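PDB 5ZLI: glutamine synthetase from Helicobacter pylori, which belongs to the type I-beta glutamine synthetases, dodecameric enzymes whose chains pair an N-terminal beta-grasp domain with a larger catalytic domain. Local coordinates for residues Lys13-Phe16 and Glu17-Glu21; Asn327-Lys330 and Arg331-Pro334; Gly388-Gly391 and Val392-Ile396; Leu457-Asn460 and Ala461-Pro465. All coordinates share one frame; numbering follows the deposited sequence.

All four contacts are local ones on or at the end of helices, and they differ in how regular the helix is and in what surrounds it. Interaction 1 belongs to the N-terminal helix 9-20, at the edge of the beta-grasp domain and remote from the others; its buried face is built from phenylalanines and a cysteine, its outer face from Lys and Glu. The other three lie in the catalytic domain. Interaction 2 is buried, with its polar ends bonded beyond the segments, while interactions 1, 3 and 4 are partly buried. Interaction 3 ends helix 377-393 with a backbone cap, whereas interaction 4 widens helix 448-466 ahead of a proline. Interactions 2 and 4, about 17 Å apart between centres, both touch the second subunit.

Interaction 1 of 4, residues Lys13-Phe16 and Glu17-Glu21; sequences KEFF and EFCKE
C19 rests on the ring of F15 in a sulfur-aromatic contact one turn along helix 9-20, an amphipathic helix at the N-terminal end of the chain. SG of C19 lies 4.3 Å from the centroid of the F15 ring, over one face but shifted toward the rim, 23° off the ring normal. The F15 ring swings away from its own backbone N (chi1 162°), while SG of C19 stays beside its own N, and this brings sulfur and ring face together. The next pair round the helix meets differently. K20 folds back at its last torsion (chi4 66°), which leaves NZ of K20 at the edge of the F16 ring, near its plane and 3.8 Å from CD2 of F16. The methylene CG of K20 also lies 3.5 Å from the carbonyl O of F16.

Further out, the aromatic face is held against the beta-grasp domain. F15 and F18 both meet Y84, the former edge-to-face, F16 stacks with H50, and C19 packs on V24, F45 and V95. K13, E14 and E17 occupy the exposed side. Four successive bonds from each N-H to the carbonyl four residues back fix the spacing of all these side chains, among them K20 N to F16 O at 3.2 Å and F18 N to E14 O at 2.9 Å.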
ATOM      1  N   LYS B  13      -1.869 -21.219  62.393  1.00 45.38           N
ATOM      2  CA  LYS B  13      -1.581 -22.626  62.141  1.00 56.60           C
ATOM      3  C   LYS B  13      -2.401 -23.150  60.969  1.00 53.80           C
ATOM      4  O   LYS B  13      -1.853 -23.616  59.960  1.00 50.10           O
ATOM      5  CB  LYS B  13      -1.846 -23.457  63.403  1.00 57.64           C
ATOM      6  CG  LYS B  13      -1.628 -24.954  63.207  1.00 59.49           C
ATOM      7  CD  LYS B  13      -1.142 -25.650  64.467  1.00 63.31           C
ATOM      8  CE  LYS B  13      -0.709 -27.085  64.155  1.00 63.93           C
ATOM      9  NZ  LYS B  13      -1.862 -28.016  64.073  1.00 67.59           N
ATOM     10  N   GLU B  14      -3.727 -23.066  61.082  1.00 52.31           N
ATOM     11  CA  GLU B  14      -4.581 -23.692  60.089  1.00 55.20           C
ATOM     12  C   GLU B  14      -4.389 -23.047  58.740  1.00 57.90           C
ATOM     13  O   GLU B  14      -4.591 -23.688  57.701  1.00 59.53           O
ATOM     14  CB  GLU B  14      -6.033 -23.595  60.516  1.00 62.23           C
ATOM     15  CG  GLU B  14      -6.524 -22.178  60.682  1.00 58.20           C
ATOM     16  CD  GLU B  14      -8.002 -22.152  60.965  1.00 64.23           C
ATOM     17  OE1 GLU B  14      -8.758 -21.771  60.054  1.00 69.15           O
ATOM     18  OE2 GLU B  14      -8.412 -22.552  62.079  1.00 65.52           O
ATOM     19  N   PHE B  15      -3.995 -21.779  58.743  1.00 55.95           N
ATOM     20  CA  PHE B  15      -3.667 -21.114  57.495  1.00 51.61           C
ATOM     21  C   PHE B  15      -2.462 -21.774  56.843  1.00 52.70           C
ATOM     22  O   PHE B  15      -2.456 -21.988  55.631  1.00 56.94           O
ATOM     23  CB  PHE B  15      -3.421 -19.635  57.763  1.00 53.86           C
ATOM     24  CG  PHE B  15      -2.675 -18.945  56.683  1.00 52.46           C
ATOM     25  CD1 PHE B  15      -1.294 -18.984  56.635  1.00 53.24           C
ATOM     26  CD2 PHE B  15      -3.367 -18.247  55.712  1.00 46.93           C
ATOM     27  CE1 PHE B  15      -0.622 -18.357  55.641  1.00 49.28           C
ATOM     28  CE2 PHE B  15      -2.712 -17.606  54.716  1.00 43.00           C
ATOM     29  CZ  PHE B  15      -1.332 -17.654  54.677  1.00 56.26           C
ATOM     30  N   PHE B  16      -1.425 -22.087  57.630  1.00 55.93           N
ATOM     31  CA  PHE B  16      -0.258 -22.791  57.099  1.00 53.81           C
ATOM     32  C   PHE B  16      -0.607 -24.149  56.518  1.00 57.18           C
ATOM     33  O   PHE B  16       0.042 -24.608  55.568  1.00 54.39           O
ATOM     34  CB  PHE B  16       0.787 -22.998  58.178  1.00 52.88           C
ATOM     35  CG  PHE B  16       1.899 -22.048  58.110  1.00 51.36           C
ATOM     36  CD1 PHE B  16       1.764 -20.776  58.616  1.00 56.98           C
ATOM     37  CD2 PHE B  16       3.079 -22.414  57.502  1.00 50.63           C
ATOM     38  CE1 PHE B  16       2.813 -19.882  58.543  1.00 63.57           C
ATOM     39  CE2 PHE B  16       4.126 -21.535  57.420  1.00 55.54           C
ATOM     40  CZ  PHE B  16       3.995 -20.262  57.939  1.00 61.97           C
ATOM     41  N   GLU B  17      -1.579 -24.833  57.112  1.00 59.28           N
ATOM     42  CA  GLU B  17      -1.952 -26.148  56.605  1.00 64.63           C
ATOM     43  C   GLU B  17      -2.775 -26.029  55.327  1.00 68.29           C
ATOM     44  O   GLU B  17      -2.634 -26.845  54.409  1.00 69.90           O
ATOM     45  CB  GLU B  17      -2.716 -26.912  57.685  1.00 70.51           C
ATOM     46  CG  GLU B  17      -3.402 -28.196  57.208  1.00 78.94           C
ATOM     47  CD  GLU B  17      -4.850 -27.994  56.751  1.00 86.99           C
ATOM     48  OE1 GLU B  17      -5.492 -28.997  56.369  1.00 83.41           O
ATOM     49  OE2 GLU B  17      -5.347 -26.842  56.767  1.00 86.34           O
ATOM     50  N   PHE B  18      -3.643 -25.018  55.262  1.00 61.57           N
ATOM     51  CA  PHE B  18      -4.348 -24.686  54.030  1.00 57.73           C
ATOM     52  C   PHE B  18      -3.373 -24.553  52.863  1.00 59.93           C
ATOM     53  O   PHE B  18      -3.652 -25.012  51.748  1.00 63.26           O
ATOM     54  CB  PHE B  18      -5.135 -23.395  54.284  1.00 59.85           C
ATOM     55  CG  PHE B  18      -5.841 -22.803  53.087  1.00 57.24           C
ATOM     56  CD1 PHE B  18      -7.082 -23.263  52.687  1.00 56.95           C
ATOM     57  CD2 PHE B  18      -5.307 -21.715  52.429  1.00 56.58           C
ATOM     58  CE1 PHE B  18      -7.745 -22.680  51.611  1.00 51.76           C
ATOM     59  CE2 PHE B  18      -5.967 -21.133  51.358  1.00 47.52           C
ATOM     60  CZ  PHE B  18      -7.185 -21.619  50.951  1.00 44.51           C
ATOM     61  N   CYS B  19      -2.209 -23.949  53.112  1.00 52.14           N
ATOM     62  CA  CYS B  19      -1.190 -23.793  52.075  1.00 53.85           C
ATOM     63  C   CYS B  19      -0.519 -25.119  51.690  1.00 58.80           C
ATOM     64  O   CYS B  19      -0.326 -25.398  50.500  1.00 51.03           O
ATOM     65  CB  CYS B  19      -0.159 -22.756  52.524  1.00 50.65           C
ATOM     66  SG  CYS B  19      -0.820 -21.060  52.632  1.00 40.64           S
ATOM     67  N   LYS B  20      -0.099 -25.929  52.670  1.00 63.03           N
ATOM     68  CA  LYS B  20       0.634 -27.146  52.318  1.00 62.26           C
ATOM     69  C   LYS B  20      -0.205 -28.084  51.440  1.00 59.67           C
ATOM     70  O   LYS B  20       0.316 -28.671  50.481  1.00 53.26           O
ATOM     71  CB  LYS B  20       1.131 -27.875  53.580  1.00 63.78           C
ATOM     72  CG  LYS B  20       2.136 -27.123  54.470  1.00 60.20           C
ATOM     73  CD  LYS B  20       2.571 -28.001  55.661  1.00 57.22           C
ATOM     74  CE  LYS B  20       3.820 -27.475  56.400  1.00 53.69           C
ATOM     75  NZ  LYS B  20       3.605 -26.178  57.087  1.00 49.68           N
ATOM     76  N   GLU B  21      -1.508 -28.230  51.741  1.00 62.03           N
ATOM     77  CA  GLU B  21      -2.378 -29.172  51.021  1.00 68.14           C
ATOM     78  C   GLU B  21      -3.041 -28.575  49.794  1.00 61.26           C
ATOM     79  O   GLU B  21      -3.824 -29.263  49.133  1.00 63.08           O
ATOM     80  CB  GLU B  21      -3.474 -29.744  51.923  1.00 76.24           C
ATOM     81  CG  GLU B  21      -2.938 -30.525  53.095  1.00 82.57           C
ATOM     82  CD  GLU B  21      -3.928 -30.595  54.248  1.00 90.72           C
ATOM     83  OE1 GLU B  21      -5.156 -30.469  54.010  1.00 86.81           O
ATOM     84  OE2 GLU B  21      -3.461 -30.685  55.405  1.00 90.94           O
TER

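Interaction 2 of 4, residues Asn327-Lys330 and Arg331-Pro334; sequences NSYK and RLIP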
ATOM      1  N   ASN B 327     -15.264  12.140  38.009  1.00 29.14           N
ATOM      2  CA  ASN B 327     -16.073  11.380  37.082  1.00 26.00           C
ATOM      3  C   ASN B 327     -17.389  10.959  37.729  1.00 27.22           C
ATOM      4  O   ASN B 327     -18.389  10.736  37.036  1.00 29.79           O
ATOM      5  CB  ASN B 327     -15.311  10.163  36.608  1.00 19.84           C
ATOM      6  CG  ASN B 327     -15.945   9.567  35.433  1.00 21.97           C
ATOM      7  OD1 ASN B 327     -16.436   8.436  35.459  1.00 24.03           O
ATOM      8  ND2 ASN B 327     -15.954  10.330  34.354  1.00 24.47           N
ATOM      9  N   SER B 328     -17.409  10.836  39.050  1.00 23.13           N
ATOM     10  CA  SER B 328     -18.666  10.553  39.732  1.00 26.60           C
ATOM     11  C   SER B 328     -19.741  11.556  39.370  1.00 28.06           C
ATOM     12  O   SER B 328     -20.900  11.192  39.158  1.00 31.28           O
ATOM     13  CB  SER B 328     -18.448  10.542  41.228  1.00 26.52           C
ATOM     14  OG  SER B 328     -17.523   9.531  41.528  1.00 26.74           O
ATOM     15  N   TYR B 329     -19.354  12.800  39.185  1.00 32.96           N
ATOM     16  CA  TYR B 329     -20.319  13.861  39.020  1.00 30.15           C
ATOM     17  C   TYR B 329     -20.803  14.012  37.588  1.00 30.84           C
ATOM     18  O   TYR B 329     -21.788  14.706  37.368  1.00 36.89           O
ATOM     19  CB  TYR B 329     -19.713  15.153  39.539  1.00 27.73           C
ATOM     20  CG  TYR B 329     -19.436  15.023  40.991  1.00 30.99           C
ATOM     21  CD1 TYR B 329     -20.385  15.415  41.940  1.00 33.76           C
ATOM     22  CD2 TYR B 329     -18.268  14.427  41.435  1.00 33.71           C
ATOM     23  CE1 TYR B 329     -20.147  15.258  43.294  1.00 31.72           C
ATOM     24  CE2 TYR B 329     -18.013  14.269  42.794  1.00 31.38           C
ATOM     25  CZ  TYR B 329     -18.952  14.689  43.712  1.00 30.33           C
ATOM     26  OH  TYR B 329     -18.685  14.527  45.048  1.00 35.62           O
ATOM     27  N   LYS B 330     -20.139  13.390  36.613  1.00 30.09           N
ATOM     28  CA  LYS B 330     -20.738  13.248  35.291  1.00 28.79           C
ATOM     29  C   LYS B 330     -21.900  12.271  35.282  1.00 28.33           C
ATOM     30  O   LYS B 330     -22.710  12.298  34.355  1.00 31.68           O
ATOM     31  CB  LYS B 330     -19.670  12.815  34.291  1.00 35.66           C
ATOM     32  CG  LYS B 330     -18.381  13.589  34.481  1.00 38.99           C
ATOM     33  CD  LYS B 330     -18.401  14.887  33.661  1.00 27.60           C
ATOM     34  CE  LYS B 330     -17.436  15.894  34.252  1.00 25.79           C
ATOM     35  NZ  LYS B 330     -16.093  15.357  34.515  1.00 28.12           N
ATOM     36  N   ARG B 331     -21.976  11.397  36.277  1.00 32.73           N
ATOM     37  CA  ARG B 331     -23.058  10.446  36.446  1.00 30.58           C
ATOM     38  C   ARG B 331     -24.256  11.047  37.173  1.00 43.48           C
ATOM     39  O   ARG B 331     -25.395  10.635  36.909  1.00 46.40           O
ATOM     40  CB  ARG B 331     -22.531   9.233  37.196  1.00 29.96           C
ATOM     41  CG  ARG B 331     -23.570   8.304  37.750  1.00 35.53           C
ATOM     42  CD  ARG B 331     -22.895   7.092  38.349  1.00 35.41           C
ATOM     43  NE  ARG B 331     -23.832   6.222  39.051  1.00 42.05           N
ATOM     44  CZ  ARG B 331     -24.188   6.365  40.329  1.00 42.12           C
ATOM     45  NH1 ARG B 331     -23.674   7.337  41.078  1.00 36.92           N
ATOM     46  NH2 ARG B 331     -25.065   5.526  40.863  1.00 38.76           N
ATOM     47  N   LEU B 332     -24.021  11.995  38.093  1.00 40.10           N
ATOM     48  CA  LEU B 332     -25.062  12.584  38.934  1.00 39.94           C
ATOM     49  C   LEU B 332     -25.838  13.684  38.211  1.00 45.00           C
ATOM     50  O   LEU B 332     -26.101  14.762  38.762  1.00 40.83           O
ATOM     51  CB  LEU B 332     -24.409  13.128  40.203  1.00 41.28           C
ATOM     52  CG  LEU B 332     -23.542  12.059  40.923  1.00 45.68           C
ATOM     53  CD1 LEU B 332     -22.836  12.625  42.173  1.00 41.45           C
ATOM     54  CD2 LEU B 332     -24.225  10.683  41.225  1.00 38.13           C
ATOM     55  N   ILE B 333     -26.295  13.354  37.009  1.00 50.12           N
ATOM     56  CA  ILE B 333     -27.052  14.213  36.108  1.00 46.53           C
ATOM     57  C   ILE B 333     -28.418  13.565  35.916  1.00 48.52           C
ATOM     58  O   ILE B 333     -28.526  12.327  35.879  1.00 43.11           O
ATOM     59  CB  ILE B 333     -26.292  14.414  34.784  1.00 45.76           C
ATOM     60  CG1 ILE B 333     -25.270  15.545  34.902  1.00 43.00           C
ATOM     61  CG2 ILE B 333     -27.219  14.656  33.622  1.00 44.73           C
ATOM     62  CD1 ILE B 333     -24.326  15.458  36.044  1.00 32.93           C
ATOM     63  N   PRO B 334     -29.483  14.355  35.803  1.00 55.27           N
ATOM     64  CA  PRO B 334     -30.828  13.775  35.749  1.00 51.72           C
ATOM     65  C   PRO B 334     -31.041  12.834  34.572  1.00 50.11           C
ATOM     66  O   PRO B 334     -30.529  13.051  33.476  1.00 54.32           O
ATOM     67  CB  PRO B 334     -31.730  15.013  35.607  1.00 55.15           C
ATOM     68  CG  PRO B 334     -30.829  16.097  35.087  1.00 44.66           C
ATOM     69  CD  PRO B 334     -29.518  15.831  35.729  1.00 49.84           C
TER
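Y329 and L332 come together because each turns its CG back beside its own backbone N (chi1 -63° and -53°), and L332 then runs on extended through chi2. CD1 of L332 thereby reaches 3.7 Å from CD1 of the Y329 ring and 3.9 Å from its CE1, an oblique approach. CG of L332 packs against the carbonyl O of S328, 3.3 Å away. That same oxygen takes two backbone donors: R331 N at 3.1 Å, placed well above the carbonyl plane, and L332 N through a weak bond at 3.4 Å. This is the loosely bonded end of helix 326-331 in the catalytic domain, and an inverse gamma turn centred on L332 follows at once, closed by I333 N on R331 O at 2.9 Å. The polar ends are engaged beyond this turn. Y329 OH bonds to S429, the S328 hydroxyl to D372, and the R331 guanidinium, carried on a chain extended as far as NE, gives NH2 to the carbonyl of R369 and NH1 to that of F370. Across the subunit boundary E474 of the second subunit gathers two partners, K330 NZ in a salt bridge to OE1 and N327 ND2 in a hydrogen bond to OE2.

Interaction 3 of 4, residues Gly388-Gly391 and Val392-Ile396; sequences GMDG and VKNKI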
ATOM      1  N   GLY B 388     -25.149   7.580  59.518  1.00 44.00           N
ATOM      2  CA  GLY B 388     -26.403   7.057  60.009  1.00 41.90           C
ATOM      3  C   GLY B 388     -26.460   7.029  61.518  1.00 41.35           C
ATOM      4  O   GLY B 388     -27.505   7.327  62.105  1.00 41.54           O
ATOM      5  N   MET B 389     -25.315   6.805  62.170  1.00 45.01           N
ATOM      6  CA  MET B 389     -25.315   6.720  63.626  1.00 45.22           C
ATOM      7  C   MET B 389     -25.521   8.086  64.249  1.00 44.88           C
ATOM      8  O   MET B 389     -26.194   8.206  65.279  1.00 48.39           O
ATOM      9  CB  MET B 389     -24.013   6.109  64.137  1.00 44.88           C
ATOM     10  CG  MET B 389     -23.884   4.622  63.929  1.00 51.28           C
ATOM     11  SD  MET B 389     -22.290   4.015  64.542  1.00 65.45           S
ATOM     12  CE  MET B 389     -22.543   4.288  66.300  1.00 54.66           C
ATOM     13  N   ASP B 390     -24.951   9.122  63.642  1.00 39.57           N
ATOM     14  CA  ASP B 390     -25.293  10.476  64.042  1.00 43.71           C
ATOM     15  C   ASP B 390     -26.807  10.677  63.998  1.00 46.74           C
ATOM     16  O   ASP B 390     -27.395  11.283  64.903  1.00 48.32           O
ATOM     17  CB  ASP B 390     -24.586  11.468  63.112  1.00 42.30           C
ATOM     18  CG  ASP B 390     -24.391  12.823  63.742  1.00 44.62           C
ATOM     19  OD1 ASP B 390     -23.697  12.903  64.783  1.00 45.87           O
ATOM     20  OD2 ASP B 390     -24.924  13.804  63.192  1.00 48.67           O
ATOM     21  N   GLY B 391     -27.459  10.107  62.981  1.00 47.33           N
ATOM     22  CA  GLY B 391     -28.904  10.237  62.859  1.00 47.88           C
ATOM     23  C   GLY B 391     -29.654   9.626  64.028  1.00 46.86           C
ATOM     24  O   GLY B 391     -30.656  10.179  64.490  1.00 41.43           O
ATOM     25  N   VAL B 392     -29.205   8.454  64.493  1.00 44.00           N
ATOM     26  CA  VAL B 392     -29.884   7.792  65.602  1.00 47.98           C
ATOM     27  C   VAL B 392     -29.582   8.502  66.919  1.00 51.59           C
ATOM     28  O   VAL B 392     -30.465   8.667  67.773  1.00 52.44           O
ATOM     29  CB  VAL B 392     -29.475   6.308  65.668  1.00 45.84           C
ATOM     30  CG1 VAL B 392     -30.003   5.674  66.941  1.00 45.10           C
ATOM     31  CG2 VAL B 392     -29.973   5.565  64.462  1.00 45.17           C
ATOM     32  N   LYS B 393     -28.340   8.967  67.084  1.00 49.89           N
ATOM     33  CA  LYS B 393     -27.975   9.709  68.280  1.00 45.66           C
ATOM     34  C   LYS B 393     -28.820  10.962  68.395  1.00 45.73           C
ATOM     35  O   LYS B 393     -29.468  11.191  69.418  1.00 53.97           O
ATOM     36  CB  LYS B 393     -26.478  10.052  68.243  1.00 51.22           C
ATOM     37  CG  LYS B 393     -25.547   8.822  68.386  1.00 51.90           C
ATOM     38  CD  LYS B 393     -24.089   9.144  68.034  1.00 46.09           C
ATOM     39  CE  LYS B 393     -23.374   9.841  69.179  1.00 56.02           C
ATOM     40  NZ  LYS B 393     -22.974   8.900  70.279  1.00 55.85           N
ATOM     41  N   ASN B 394     -28.873  11.758  67.325  1.00 49.81           N
ATOM     42  CA  ASN B 394     -29.556  13.045  67.343  1.00 47.00           C
ATOM     43  C   ASN B 394     -30.999  12.975  66.853  1.00 54.05           C
ATOM     44  O   ASN B 394     -31.575  14.027  66.513  1.00 49.47           O
ATOM     45  CB  ASN B 394     -28.781  14.075  66.532  1.00 52.29           C
ATOM     46  CG  ASN B 394     -27.397  14.281  67.059  1.00 53.60           C
ATOM     47  OD1 ASN B 394     -26.853  13.403  67.734  1.00 51.35           O
ATOM     48  ND2 ASN B 394     -26.820  15.446  66.788  1.00 58.28           N
ATOM     49  N   LYS B 395     -31.573  11.770  66.781  1.00 50.41           N
ATOM     50  CA  LYS B 395     -32.962  11.555  66.385  1.00 46.37           C
ATOM     51  C   LYS B 395     -33.336  12.427  65.187  1.00 46.80           C
ATOM     52  O   LYS B 395     -34.315  13.171  65.209  1.00 47.41           O
ATOM     53  CB  LYS B 395     -33.878  11.873  67.564  1.00 49.76           C
ATOM     54  CG  LYS B 395     -33.517  11.213  68.897  1.00 53.57           C
ATOM     55  CD  LYS B 395     -33.972   9.754  69.042  1.00 55.76           C
ATOM     56  CE  LYS B 395     -34.062   9.357  70.516  1.00 51.39           C
ATOM     57  NZ  LYS B 395     -34.693   8.033  70.741  1.00 65.58           N
ATOM     58  N   ILE B 396     -32.554  12.321  64.113  1.00 53.66           N
ATOM     59  CA  ILE B 396     -32.717  13.227  62.975  1.00 53.55           C
ATOM     60  C   ILE B 396     -33.869  12.765  62.088  1.00 46.28           C
ATOM     61  O   ILE B 396     -33.889  11.627  61.608  1.00 43.81           O
ATOM     62  CB  ILE B 396     -31.413  13.351  62.166  1.00 49.93           C
ATOM     63  CG1 ILE B 396     -30.273  13.910  63.028  1.00 50.06           C
ATOM     64  CG2 ILE B 396     -31.633  14.283  60.980  1.00 49.33           C
ATOM     65  CD1 ILE B 396     -29.023  14.326  62.247  1.00 50.08           C
TER
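V392 gives its N-H to the carbonyl O of G388 at 3.1 Å, and its CG2, beside the backbone N, lies 3.8 Å from that same oxygen. V392 also packs on F303 of helix 302-313, as M389 does on helix 114-128. K393 continues the pattern with N bonded to M389 O at 2.9 Å. Its CG stands beside the backbone N (chi1 -69°), which lays the aliphatic chain over the M389 carbonyl, and bends at chi3 and chi4 carry NZ off from the turn. N394, whose N bonds to D390 O at 2.9 Å, is the first residue to leave helical geometry, and its CB sits 3.5 Å from that carbonyl oxygen. The carboxylate of D390 has its polar partner outside the turn: OD2 bonds to H314, while OD2 also lies 4.2 Å from CD1 of I396. K395 then takes the left-handed conformation (phi 43°, psi 54°) and turns the chain out of the helix; its N makes a weak bond to V392 O. I396 completes the turn by giving its N-H to G391 O at 2.9 Å, in the carbonyl plane and on a lone pair, while CG1 of I396 rests 3.9 Å from CA of G391. This backbone cap ends helix 377-393. Its chemistry implies that the helix is closed by main-chain atoms, with carbonyls of the last turn satisfied by N-H groups of the departing chain.

Interaction 4 of 4, residues Leu457-Asn460 and Ala461-Pro465; sequences LKFN and AEVFP
The rings of F459 and F464 meet obliquely at a pi-type turn of helix 448-466, their centroids 5.6 Å apart and their planes at 42°. CD1 of F459 lies over one face of the F464 ring, whereas CZ of F464 and CB of V463 approach the F459 ring at a slant. CE2 of F464 reaches CB of F459 at 3.4 Å, and the side-chain amide of N460 crosses the same ring at 52°, OD1 of N460 being 3.7 Å from CD2 of F464. This pairing of residues five apart accompanies the wider turn: F464 N bonds to F459 O at 2.9 Å, and K458 O is gripped twice, by E462 N at 3.0 Å and V463 N at 3.2 Å. K458 and E462, one turn apart, run alongside each other, pointing the same way, with a long salt bridge of 3.7 Å between NZ of K458 and OE2 of E462; that ammonium also makes a weak bond to A324 O. F459 and V463 pack on helix 426-434, and P465 on F473 of the second subunit. The helix is kinked at P465, whose N has no hydrogen to give to the preceding turn; its ring carbon CD lies 3.3 Å from the carbonyl O of N460.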
ATOM      1  N   LEU B 457      -5.227  14.746  49.043  1.00 26.30           N
ATOM      2  CA  LEU B 457      -5.095  13.755  47.985  1.00 28.85           C
ATOM      3  C   LEU B 457      -6.076  14.023  46.844  1.00 31.38           C
ATOM      4  O   LEU B 457      -5.703  14.039  45.661  1.00 28.99           O
ATOM      5  CB  LEU B 457      -5.335  12.367  48.584  1.00 30.12           C
ATOM      6  CG  LEU B 457      -5.371  11.179  47.636  1.00 34.49           C
ATOM      7  CD1 LEU B 457      -3.986  10.678  47.344  1.00 39.01           C
ATOM      8  CD2 LEU B 457      -6.203  10.104  48.223  1.00 39.37           C
ATOM      9  N   LYS B 458      -7.340  14.266  47.187  1.00 35.98           N
ATOM     10  CA  LYS B 458      -8.376  14.368  46.173  1.00 30.81           C
ATOM     11  C   LYS B 458      -8.259  15.676  45.404  1.00 35.62           C
ATOM     12  O   LYS B 458      -8.471  15.696  44.191  1.00 38.89           O
ATOM     13  CB  LYS B 458      -9.733  14.255  46.853  1.00 24.71           C
ATOM     14  CG  LYS B 458      -9.903  12.901  47.439  1.00 31.73           C
ATOM     15  CD  LYS B 458     -10.021  11.836  46.367  1.00 40.65           C
ATOM     16  CE  LYS B 458      -9.839  10.423  46.904  1.00 26.31           C
ATOM     17  NZ  LYS B 458     -10.018   9.513  45.748  1.00 26.13           N
ATOM     18  N   PHE B 459      -7.854  16.760  46.059  1.00 31.87           N
ATOM     19  CA  PHE B 459      -7.624  17.985  45.319  1.00 33.74           C
ATOM     20  C   PHE B 459      -6.455  17.822  44.340  1.00 35.98           C
ATOM     21  O   PHE B 459      -6.594  18.169  43.161  1.00 35.30           O
ATOM     22  CB  PHE B 459      -7.400  19.125  46.306  1.00 35.18           C
ATOM     23  CG  PHE B 459      -8.669  19.823  46.732  1.00 35.22           C
ATOM     24  CD1 PHE B 459      -9.253  20.790  45.942  1.00 39.72           C
ATOM     25  CD2 PHE B 459      -9.291  19.492  47.918  1.00 38.12           C
ATOM     26  CE1 PHE B 459     -10.426  21.425  46.346  1.00 40.54           C
ATOM     27  CE2 PHE B 459     -10.455  20.128  48.313  1.00 38.66           C
ATOM     28  CZ  PHE B 459     -11.020  21.081  47.535  1.00 35.31           C
ATOM     29  N   ASN B 460      -5.326  17.213  44.768  1.00 32.05           N
ATOM     30  CA  ASN B 460      -4.204  17.063  43.823  1.00 34.05           C
ATOM     31  C   ASN B 460      -4.412  15.963  42.787  1.00 36.89           C
ATOM     32  O   ASN B 460      -3.883  16.079  41.675  1.00 37.66           O
ATOM     33  CB  ASN B 460      -2.847  16.775  44.487  1.00 36.78           C
ATOM     34  CG  ASN B 460      -2.207  17.998  45.140  1.00 39.65           C
ATOM     35  OD1 ASN B 460      -1.915  19.006  44.484  1.00 47.11           O
ATOM     36  ND2 ASN B 460      -1.836  17.842  46.391  1.00 37.81           N
ATOM     37  N   ALA B 461      -5.095  14.862  43.128  1.00 37.51           N
ATOM     38  CA  ALA B 461      -5.242  13.790  42.146  1.00 28.59           C
ATOM     39  C   ALA B 461      -6.321  14.091  41.113  1.00 30.94           C
ATOM     40  O   ALA B 461      -6.091  13.917  39.914  1.00 31.12           O
ATOM     41  CB  ALA B 461      -5.564  12.471  42.848  1.00 28.36           C
ATOM     42  N   GLU B 462      -7.477  14.601  41.544  1.00 33.14           N
ATOM     43  CA  GLU B 462      -8.677  14.691  40.711  1.00 30.82           C
ATOM     44  C   GLU B 462      -9.119  16.107  40.368  1.00 31.05           C
ATOM     45  O   GLU B 462      -9.499  16.362  39.230  1.00 33.08           O
ATOM     46  CB  GLU B 462      -9.845  13.947  41.359  1.00 30.27           C
ATOM     47  CG  GLU B 462      -9.863  12.434  41.112  1.00 38.88           C
ATOM     48  CD  GLU B 462      -9.414  11.598  42.295  1.00 48.44           C
ATOM     49  OE1 GLU B 462      -9.387  10.355  42.157  1.00 57.48           O
ATOM     50  OE2 GLU B 462      -9.093  12.169  43.362  1.00 50.91           O
ATOM     51  N   VAL B 463      -9.149  17.025  41.323  1.00 31.87           N
ATOM     52  CA  VAL B 463      -9.763  18.321  41.078  1.00 31.50           C
ATOM     53  C   VAL B 463      -8.827  19.226  40.286  1.00 40.04           C
ATOM     54  O   VAL B 463      -9.141  19.645  39.162  1.00 38.02           O
ATOM     55  CB  VAL B 463     -10.200  18.970  42.399  1.00 27.69           C
ATOM     56  CG1 VAL B 463     -10.827  20.304  42.092  1.00 33.74           C
ATOM     57  CG2 VAL B 463     -11.209  18.078  43.133  1.00 24.30           C
ATOM     58  N   PHE B 464      -7.660  19.531  40.859  1.00 42.29           N
ATOM     59  CA  PHE B 464      -6.693  20.397  40.188  1.00 37.46           C
ATOM     60  C   PHE B 464      -6.339  19.933  38.777  1.00 34.72           C
ATOM     61  O   PHE B 464      -6.067  20.798  37.927  1.00 32.86           O
ATOM     62  CB  PHE B 464      -5.411  20.530  41.035  1.00 37.29           C
ATOM     63  CG  PHE B 464      -5.604  21.200  42.374  1.00 40.68           C
ATOM     64  CD1 PHE B 464      -6.266  22.419  42.474  1.00 48.63           C
ATOM     65  CD2 PHE B 464      -5.079  20.640  43.524  1.00 40.09           C
ATOM     66  CE1 PHE B 464      -6.425  23.050  43.709  1.00 46.65           C
ATOM     67  CE2 PHE B 464      -5.243  21.258  44.750  1.00 41.65           C
ATOM     68  CZ  PHE B 464      -5.916  22.465  44.842  1.00 41.65           C
ATOM     69  N   PRO B 465      -6.226  18.637  38.483  1.00 31.38           N
ATOM     70  CA  PRO B 465      -6.051  18.230  37.075  1.00 33.65           C
ATOM     71  C   PRO B 465      -7.289  18.390  36.191  1.00 31.62           C
ATOM     72  O   PRO B 465      -7.152  18.672  34.997  1.00 39.48           O
ATOM     73  CB  PRO B 465      -5.600  16.772  37.198  1.00 33.20           C
ATOM     74  CG  PRO B 465      -4.964  16.689  38.542  1.00 32.14           C
ATOM     75  CD  PRO B 465      -5.835  17.559  39.405  1.00 33.81           C
TER